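Local coordinates for putative transcriptional regulator protein, LacI family (PDB 3MIZ) that probably binds cis-regulatory DNA as a LacI-family transcription factor, its periplasmic-binding-protein-like part forming a two-chain assembly, at residues S13-T25 against W39-G53. Sequence-based numbering, arbitrary orientation.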
ATOM      1  N   SER A  13      -4.303  25.221  18.792  1.00 27.88           N
ATOM      2  CA  SER A  13      -4.822  25.189  17.432  1.00 23.82           C
ATOM      3  C   SER A  13      -5.671  23.938  17.239  1.00 21.74           C
ATOM      4  O   SER A  13      -6.482  23.862  16.313  1.00 21.17           O
ATOM      5  CB  SER A  13      -3.672  25.178  16.423  1.00 24.35           C
ATOM      6  OG  SER A  13      -2.926  23.978  16.524  1.00 21.90           O
ATOM      7  N   ASN A  14      -5.489  22.971  18.135  1.00 19.67           N
ATOM      8  CA  ASN A  14      -6.189  21.691  18.070  1.00 20.81           C
ATOM      9  C   ASN A  14      -5.734  20.948  16.825  1.00 20.56           C
ATOM     10  O   ASN A  14      -6.475  20.145  16.247  1.00 19.34           O
ATOM     11  CB  ASN A  14      -7.708  21.893  18.046  1.00 20.66           C
ATOM     12  CG  ASN A  14      -8.241  22.373  19.381  1.00 21.67           C
ATOM     13  OD1 ASN A  14      -7.835  21.873  20.428  1.00 23.57           O
ATOM     14  ND2 ASN A  14      -9.156  23.331  19.352  1.00 22.44           N
ATOM     15  N   THR A  15      -4.499  21.226  16.421  1.00 18.24           N
ATOM     16  CA  THR A  15      -3.923  20.589  15.246  1.00 18.67           C
ATOM     17  C   THR A  15      -2.686  19.793  15.644  1.00 18.27           C
ATOM     18  O   THR A  15      -1.784  20.316  16.303  1.00 18.19           O
ATOM     19  CB  THR A  15      -3.527  21.642  14.185  1.00 18.09           C
ATOM     20  OG1 THR A  15      -4.692  22.382  13.797  1.00 22.19           O
ATOM     21  CG2 THR A  15      -2.931  20.971  12.955  1.00 17.98           C
ATOM     22  N   PHE A  16      -2.664  18.520  15.266  1.00 17.33           N
ATOM     23  CA  PHE A  16      -1.521  17.659  15.548  1.00 18.04           C
ATOM     24  C   PHE A  16      -0.786  17.529  14.225  1.00 18.23           C
ATOM     25  O   PHE A  16      -1.411  17.472  13.168  1.00 17.68           O
ATOM     26  CB  PHE A  16      -1.955  16.254  15.989  1.00 18.42           C
ATOM     27  CG  PHE A  16      -2.451  16.164  17.406  1.00 18.39           C
ATOM     28  CD1 PHE A  16      -2.504  17.280  18.228  1.00 20.41           C
ATOM     29  CD2 PHE A  16      -2.877  14.943  17.913  1.00 18.78           C
ATOM     30  CE1 PHE A  16      -2.976  17.180  19.538  1.00 19.58           C
ATOM     31  CE2 PHE A  16      -3.347  14.829  19.212  1.00 19.22           C
ATOM     32  CZ  PHE A  16      -3.399  15.952  20.030  1.00 19.32           C
ATOM     33  N   GLY A  17       0.537  17.496  14.284  1.00 16.18           N
ATOM     34  CA  GLY A  17       1.311  17.344  13.076  1.00 16.25           C
ATOM     35  C   GLY A  17       1.958  15.977  13.109  1.00 14.63           C
ATOM     36  O   GLY A  17       2.411  15.527  14.157  1.00 17.33           O
ATOM     37  N   ILE A  18       1.977  15.299  11.973  1.00 14.77           N
ATOM     38  CA  ILE A  18       2.614  13.988  11.890  1.00 13.79           C
ATOM     39  C   ILE A  18       3.867  14.150  11.054  1.00 14.50           C
ATOM     40  O   ILE A  18       3.808  14.632   9.925  1.00 13.16           O
ATOM     41  CB  ILE A  18       1.738  12.950  11.162  1.00 14.69           C
ATOM     42  CG1 ILE A  18       0.453  12.692  11.944  1.00 15.02           C
ATOM     43  CG2 ILE A  18       2.535  11.634  10.988  1.00 15.62           C
ATOM     44  CD1 ILE A  18      -0.463  11.661  11.265  1.00 15.31           C
ATOM     45  N   ILE A  19       5.010  13.773  11.606  1.00 15.39           N
ATOM     46  CA  ILE A  19       6.237  13.857  10.837  1.00 15.35           C
ATOM     47  C   ILE A  19       6.586  12.415  10.526  1.00 15.73           C
ATOM     48  O   ILE A  19       6.876  11.632  11.426  1.00 16.92           O
ATOM     49  CB  ILE A  19       7.375  14.532  11.635  1.00 16.72           C
ATOM     50  CG1 ILE A  19       7.009  15.998  11.897  1.00 17.91           C
ATOM     51  CG2 ILE A  19       8.700  14.423  10.862  1.00 15.47           C
ATOM     52  CD1 ILE A  19       8.081  16.796  12.608  1.00 19.98           C
ATOM     53  N   THR A  20       6.510  12.052   9.254  1.00 14.75           N
ATOM     54  CA  THR A  20       6.832  10.694   8.867  1.00 15.12           C
ATOM     55  C   THR A  20       8.037  10.683   7.946  1.00 14.46           C
ATOM     56  O   THR A  20       8.399  11.711   7.389  1.00 12.76           O
ATOM     57  CB  THR A  20       5.673  10.031   8.146  1.00 15.91           C
ATOM     58  OG1 THR A  20       6.015   8.667   7.885  1.00 20.62           O
ATOM     59  CG2 THR A  20       5.378  10.749   6.826  1.00 13.66           C
ATOM     60  N   ASP A  21       8.652   9.517   7.776  1.00 16.48           N
ATOM     61  CA  ASP A  21       9.819   9.424   6.914  1.00 17.82           C
ATOM     62  C   ASP A  21       9.593   8.946   5.480  1.00 21.93           C
ATOM     63  O   ASP A  21       9.741   9.724   4.539  1.00 21.94           O
ATOM     64  CB  ASP A  21      10.919   8.566   7.574  1.00 16.94           C
ATOM     65  CG  ASP A  21      10.412   7.219   8.098  1.00 18.16           C
ATOM     66  OD1 ASP A  21       9.255   6.838   7.819  1.00 13.85           O
ATOM     67  OD2 ASP A  21      11.196   6.533   8.793  1.00 17.75           O
ATOM     68  N   TYR A  22       9.204   7.687   5.302  1.00 24.49           N
ATOM     69  CA  TYR A  22       9.061   7.146   3.950  1.00 25.71           C
ATOM     70  C   TYR A  22       7.662   6.788   3.478  1.00 25.85           C
ATOM     71  O   TYR A  22       7.485   5.800   2.762  1.00 27.85           O
ATOM     72  CB  TYR A  22       9.959   5.918   3.818  1.00 22.75           C
ATOM     73  CG  TYR A  22      11.379   6.174   4.255  1.00 25.85           C
ATOM     74  CD1 TYR A  22      12.244   6.941   3.472  1.00 26.53           C
ATOM     75  CD2 TYR A  22      11.852   5.678   5.465  1.00 26.04           C
ATOM     76  CE1 TYR A  22      13.546   7.205   3.887  1.00 27.20           C
ATOM     77  CE2 TYR A  22      13.152   5.936   5.890  1.00 27.95           C
ATOM     78  CZ  TYR A  22      13.993   6.703   5.093  1.00 27.72           C
ATOM     79  OH  TYR A  22      15.273   6.973   5.518  1.00 30.59           O
ATOM     80  N   VAL A  23       6.678   7.597   3.844  1.00 27.26           N
ATOM     81  CA  VAL A  23       5.296   7.325   3.463  1.00 27.04           C
ATOM     82  C   VAL A  23       5.049   7.344   1.949  1.00 30.97           C
ATOM     83  O   VAL A  23       4.177   6.623   1.455  1.00 30.56           O
ATOM     84  CB  VAL A  23       4.326   8.331   4.153  1.00 26.73           C
ATOM     85  CG1 VAL A  23       4.425   9.694   3.498  1.00 27.71           C
ATOM     86  CG2 VAL A  23       2.908   7.805   4.110  1.00 23.04           C
ATOM     87  N   SER A  24       5.816   8.146   1.209  1.00 31.18           N
ATOM     88  CA  SER A  24       5.619   8.230  -0.237  1.00 34.94           C
ATOM     89  C   SER A  24       6.160   7.007  -0.971  1.00 37.22           C
ATOM     90  O   SER A  24       5.883   6.816  -2.152  1.00 36.74           O
ATOM     91  CB  SER A  24       6.277   9.492  -0.799  1.00 34.71           C
ATOM     92  OG  SER A  24       7.693   9.401  -0.756  1.00 37.18           O
ATOM     93  N   THR A  25       6.935   6.188  -0.268  1.00 40.03           N
ATOM     94  CA  THR A  25       7.505   4.984  -0.861  1.00 44.03           C
ATOM     95  C   THR A  25       7.182   3.736  -0.034  1.00 45.97           C
ATOM     96  O   THR A  25       7.532   2.620  -0.421  1.00 46.46           O
ATOM     97  CB  THR A  25       9.032   5.107  -1.008  1.00 43.82           C
ATOM     98  OG1 THR A  25       9.558   3.892  -1.557  1.00 47.32           O
ATOM     99  CG2 THR A  25       9.679   5.379   0.344  1.00 42.62           C
ATOM    100  N   TRP A  39      -8.888   8.802  15.735  1.00 17.63           N
ATOM    101  CA  TRP A  39      -8.896   9.368  17.078  1.00 18.78           C
ATOM    102  C   TRP A  39      -9.116  10.885  16.993  1.00 18.52           C
ATOM    103  O   TRP A  39      -9.901  11.457  17.751  1.00 20.85           O
ATOM    104  CB  TRP A  39      -7.567   9.095  17.789  1.00 19.63           C
ATOM    105  CG  TRP A  39      -7.545   9.645  19.176  1.00 21.08           C
ATOM    106  CD1 TRP A  39      -7.984   9.028  20.307  1.00 20.47           C
ATOM    107  CD2 TRP A  39      -7.160  10.968  19.563  1.00 21.51           C
ATOM    108  NE1 TRP A  39      -7.903   9.886  21.377  1.00 22.06           N
ATOM    109  CE2 TRP A  39      -7.401  11.084  20.947  1.00 22.05           C
ATOM    110  CE3 TRP A  39      -6.640  12.068  18.870  1.00 22.45           C
ATOM    111  CZ2 TRP A  39      -7.143  12.260  21.658  1.00 21.63           C
ATOM    112  CZ3 TRP A  39      -6.384  13.242  19.577  1.00 24.08           C
ATOM    113  CH2 TRP A  39      -6.638  13.326  20.957  1.00 21.83           C
ATOM    114  N   ALA A  40      -8.415  11.533  16.068  1.00 19.27           N
ATOM    115  CA  ALA A  40      -8.525  12.979  15.891  1.00 20.25           C
ATOM    116  C   ALA A  40      -9.956  13.423  15.589  1.00 22.25           C
ATOM    117  O   ALA A  40     -10.430  14.433  16.130  1.00 22.33           O
ATOM    118  CB  ALA A  40      -7.590  13.437  14.780  1.00 18.11           C
ATOM    119  N   ASN A  41     -10.643  12.677  14.727  1.00 22.00           N
ATOM    120  CA  ASN A  41     -12.017  13.023  14.375  1.00 25.13           C
ATOM    121  C   ASN A  41     -12.954  12.902  15.576  1.00 25.36           C
ATOM    122  O   ASN A  41     -13.941  13.629  15.677  1.00 29.23           O
ATOM    123  CB  ASN A  41     -12.536  12.139  13.231  1.00 24.68           C
ATOM    124  CG  ASN A  41     -11.734  12.298  11.951  1.00 25.00           C
ATOM    125  OD1 ASN A  41     -11.115  13.334  11.713  1.00 23.52           O
ATOM    126  ND2 ASN A  41     -11.760  11.270  11.107  1.00 26.07           N
ATOM    127  N   ALA A  42     -12.639  11.991  16.488  1.00 25.65           N
ATOM    128  CA  ALA A  42     -13.461  11.783  17.673  1.00 24.93           C
ATOM    129  C   ALA A  42     -13.084  12.712  18.823  1.00 25.34           C
ATOM    130  O   ALA A  42     -13.769  12.743  19.846  1.00 26.14           O
ATOM    131  CB  ALA A  42     -13.358  10.334  18.130  1.00 24.72           C
ATOM    132  N   ASN A  43     -12.003  13.472  18.659  1.00 24.64           N
ATOM    133  CA  ASN A  43     -11.555  14.382  19.705  1.00 23.38           C
ATOM    134  C   ASN A  43     -11.407  15.829  19.255  1.00 22.93           C
ATOM    135  O   ASN A  43     -10.754  16.628  19.919  1.00 24.88           O
ATOM    136  CB  ASN A  43     -10.246  13.863  20.303  1.00 24.13           C
ATOM    137  CG  ASN A  43     -10.448  12.581  21.091  1.00 25.54           C
ATOM    138  OD1 ASN A  43     -10.693  12.612  22.297  1.00 24.35           O
ATOM    139  ND2 ASN A  43     -10.375  11.443  20.405  1.00 24.32           N
ATOM    140  N   GLY A  44     -12.024  16.150  18.122  1.00 22.76           N
ATOM    141  CA  GLY A  44     -12.005  17.505  17.595  1.00 22.47           C
ATOM    142  C   GLY A  44     -10.706  18.102  17.096  1.00 22.66           C
ATOM    143  O   GLY A  44     -10.555  19.323  17.081  1.00 20.87           O
ATOM    144  N   LYS A  45      -9.761  17.272  16.673  1.00 22.03           N
ATOM    145  CA  LYS A  45      -8.506  17.817  16.188  1.00 21.61           C
ATOM    146  C   LYS A  45      -8.250  17.536  14.720  1.00 20.12           C
ATOM    147  O   LYS A  45      -8.805  16.604  14.144  1.00 20.76           O
ATOM    148  CB  LYS A  45      -7.362  17.310  17.066  1.00 23.22           C
ATOM    149  CG  LYS A  45      -7.477  17.895  18.480  1.00 24.73           C
ATOM    150  CD  LYS A  45      -6.718  17.114  19.508  1.00 24.30           C
ATOM    151  CE  LYS A  45      -7.281  17.386  20.900  1.00 22.65           C
ATOM    152  NZ  LYS A  45      -7.317  18.835  21.261  1.00 19.76           N
ATOM    153  N   THR A  46      -7.435  18.387  14.112  1.00 20.51           N
ATOM    154  CA  THR A  46      -7.084  18.249  12.711  1.00 18.22           C
ATOM    155  C   THR A  46      -5.666  17.710  12.649  1.00 16.43           C
ATOM    156  O   THR A  46      -4.865  17.934  13.562  1.00 14.36           O
ATOM    157  CB  THR A  46      -7.168  19.598  11.996  1.00 20.49           C
ATOM    158  OG1 THR A  46      -6.378  20.559  12.703  1.00 25.73           O
ATOM    159  CG2 THR A  46      -8.609  20.080  11.955  1.00 22.66           C
ATOM    160  N   ILE A  47      -5.360  17.010  11.564  1.00 15.63           N
ATOM    161  CA  ILE A  47      -4.052  16.395  11.386  1.00 14.12           C
ATOM    162  C   ILE A  47      -3.391  16.876  10.098  1.00 16.09           C
ATOM    163  O   ILE A  47      -4.015  16.870   9.035  1.00 14.62           O
ATOM    164  CB  ILE A  47      -4.188  14.842  11.326  1.00 16.49           C
ATOM    165  CG1 ILE A  47      -4.837  14.311  12.610  1.00 15.45           C
ATOM    166  CG2 ILE A  47      -2.826  14.192  11.106  1.00 16.23           C
ATOM    167  CD1 ILE A  47      -4.045  14.579  13.882  1.00 17.78           C
ATOM    168  N   LEU A  48      -2.137  17.312  10.211  1.00 13.44           N
ATOM    169  CA  LEU A  48      -1.351  17.756   9.066  1.00 11.96           C
ATOM    170  C   LEU A  48      -0.145  16.833   8.998  1.00 13.83           C
ATOM    171  O   LEU A  48       0.548  16.633  10.000  1.00 15.41           O
ATOM    172  CB  LEU A  48      -0.876  19.197   9.241  1.00 15.01           C
ATOM    173  CG  LEU A  48      -1.887  20.303   8.931  1.00 15.01           C
ATOM    174  CD1 LEU A  48      -1.258  21.676   9.207  1.00 17.60           C
ATOM    175  CD2 LEU A  48      -2.310  20.194   7.468  1.00 15.68           C
ATOM    176  N   ILE A  49       0.107  16.278   7.818  1.00 11.81           N
ATOM    177  CA  ILE A  49       1.220  15.356   7.624  1.00 12.46           C
ATOM    178  C   ILE A  49       2.365  15.946   6.784  1.00 13.24           C
ATOM    179  O   ILE A  49       2.124  16.611   5.779  1.00 11.01           O
ATOM    180  CB  ILE A  49       0.721  14.068   6.925  1.00 12.77           C
ATOM    181  CG1 ILE A  49      -0.439  13.454   7.714  1.00 12.58           C
ATOM    182  CG2 ILE A  49       1.862  13.075   6.787  1.00 14.23           C
ATOM    183  CD1 ILE A  49      -1.055  12.231   7.015  1.00 17.70           C
ATOM    184  N   ALA A  50       3.604  15.695   7.212  1.00 12.41           N
ATOM    185  CA  ALA A  50       4.799  16.148   6.495  1.00 12.06           C
ATOM    186  C   ALA A  50       5.762  14.961   6.418  1.00 11.32           C
ATOM    187  O   ALA A  50       5.962  14.264   7.405  1.00 11.80           O
ATOM    188  CB  ALA A  50       5.457  17.313   7.229  1.00 14.68           C
ATOM    189  N   ASN A  51       6.356  14.747   5.248  1.00 12.92           N
ATOM    190  CA  ASN A  51       7.276  13.630   5.025  1.00 13.72           C
ATOM    191  C   ASN A  51       8.709  14.137   4.845  1.00 14.98           C
ATOM    192  O   ASN A  51       8.943  15.062   4.075  1.00 14.34           O
ATOM    193  CB  ASN A  51       6.839  12.854   3.777  1.00 17.89           C
ATOM    194  CG  ASN A  51       7.437  11.450   3.708  1.00 21.54           C
ATOM    195  OD1 ASN A  51       7.309  10.661   4.645  1.00 22.39           O
ATOM    196  ND2 ASN A  51       8.077  11.130   2.587  1.00 21.58           N
ATOM    197  N   THR A  52       9.654  13.519   5.548  1.00 13.79           N
ATOM    198  CA  THR A  52      11.063  13.908   5.485  1.00 15.88           C
ATOM    199  C   THR A  52      11.809  13.196   4.353  1.00 16.42           C
ATOM    200  O   THR A  52      12.845  13.673   3.881  1.00 14.88           O
ATOM    201  CB  THR A  52      11.805  13.548   6.790  1.00 14.93           C
ATOM    202  OG1 THR A  52      11.930  12.123   6.874  1.00 13.38           O
ATOM    203  CG2 THR A  52      11.060  14.058   8.008  1.00 17.00           C
ATOM    204  N   GLY A  53      11.289  12.049   3.927  1.00 13.83           N
ATOM    205  CA  GLY A  53      11.950  11.298   2.874  1.00 16.44           C
ATOM    206  C   GLY A  53      13.267  10.746   3.395  1.00 17.24           C
ATOM    207  O   GLY A  53      14.116  10.280   2.627  1.00 20.50           O
TER
HETATM  208  O   HOH W   1      -7.932  22.390  14.175  1.00 32.76           O
HETATM  209  O   HOH W   2      -9.827  19.417  20.468  1.00 21.88           O
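Asn-14 O takes the first bond between the two parallel strands, from Thr-46 N at 2.9 Å. Phe-16 N then gives to Thr-46 O, Leu-48 N to Phe-16 O, Ile-18 N to Leu-48 O, Ala-50 N to Ile-18 O, Thr-20 N to Ala-50 O and Thr-52 N to Thr-20 O. All seven are close to straight; an eighth, from Gly-53 N to Asp-21 O, is more bent, at 130° about the hydrogen. The intervening residues of 15-20 turn their backbone polar groups to the other neighbour, Gly-17 and Ile-19 bonding to strand 73-78, while Ile-49 makes backbone hydrogen bonds to the second subunit. Strand 15-20, helix 30-42 and strand 46-51 form a beta-alpha-beta crossover in a Rossmann-like parallel sheet, as in periplasmic binding proteins; within the chain 46-51 is an edge strand of that sheet, next to 15-20.

Trp-39, on helix 30-42, meets Phe-16 rim to rim, CZ3 to CE2 at 3.4 Å, their planes only 10° apart. CD of Lys-45 approaches Phe-16 CZ at 3.6 Å, and CD1 of Ile-47 reaches Phe-16 CB because its chain folds back at chi2, -62°. With Phe-16 cut back to an alanine, the Trp-39 rim and Lys-45 CD would be likely to face a gap. Ile-18 continues this face, its CD1 pressed tightly on Ile-47 CG2 at 3.5 Å.

The lysine's bent end carries NZ to Asn-14 OD1 in a weak bond of 3.2 Å and to a water that accepts from it. Another water donates to Ser-13 O. Thr-20 OG1 is satisfied by Val-77 O, and Thr-52 OG1 by Gly-54 N. Asp-21 OD1 receives Tyr-22 N from above the carboxylate plane and also Met-79 N, while OD2 forms a salt bridge with Arg-82.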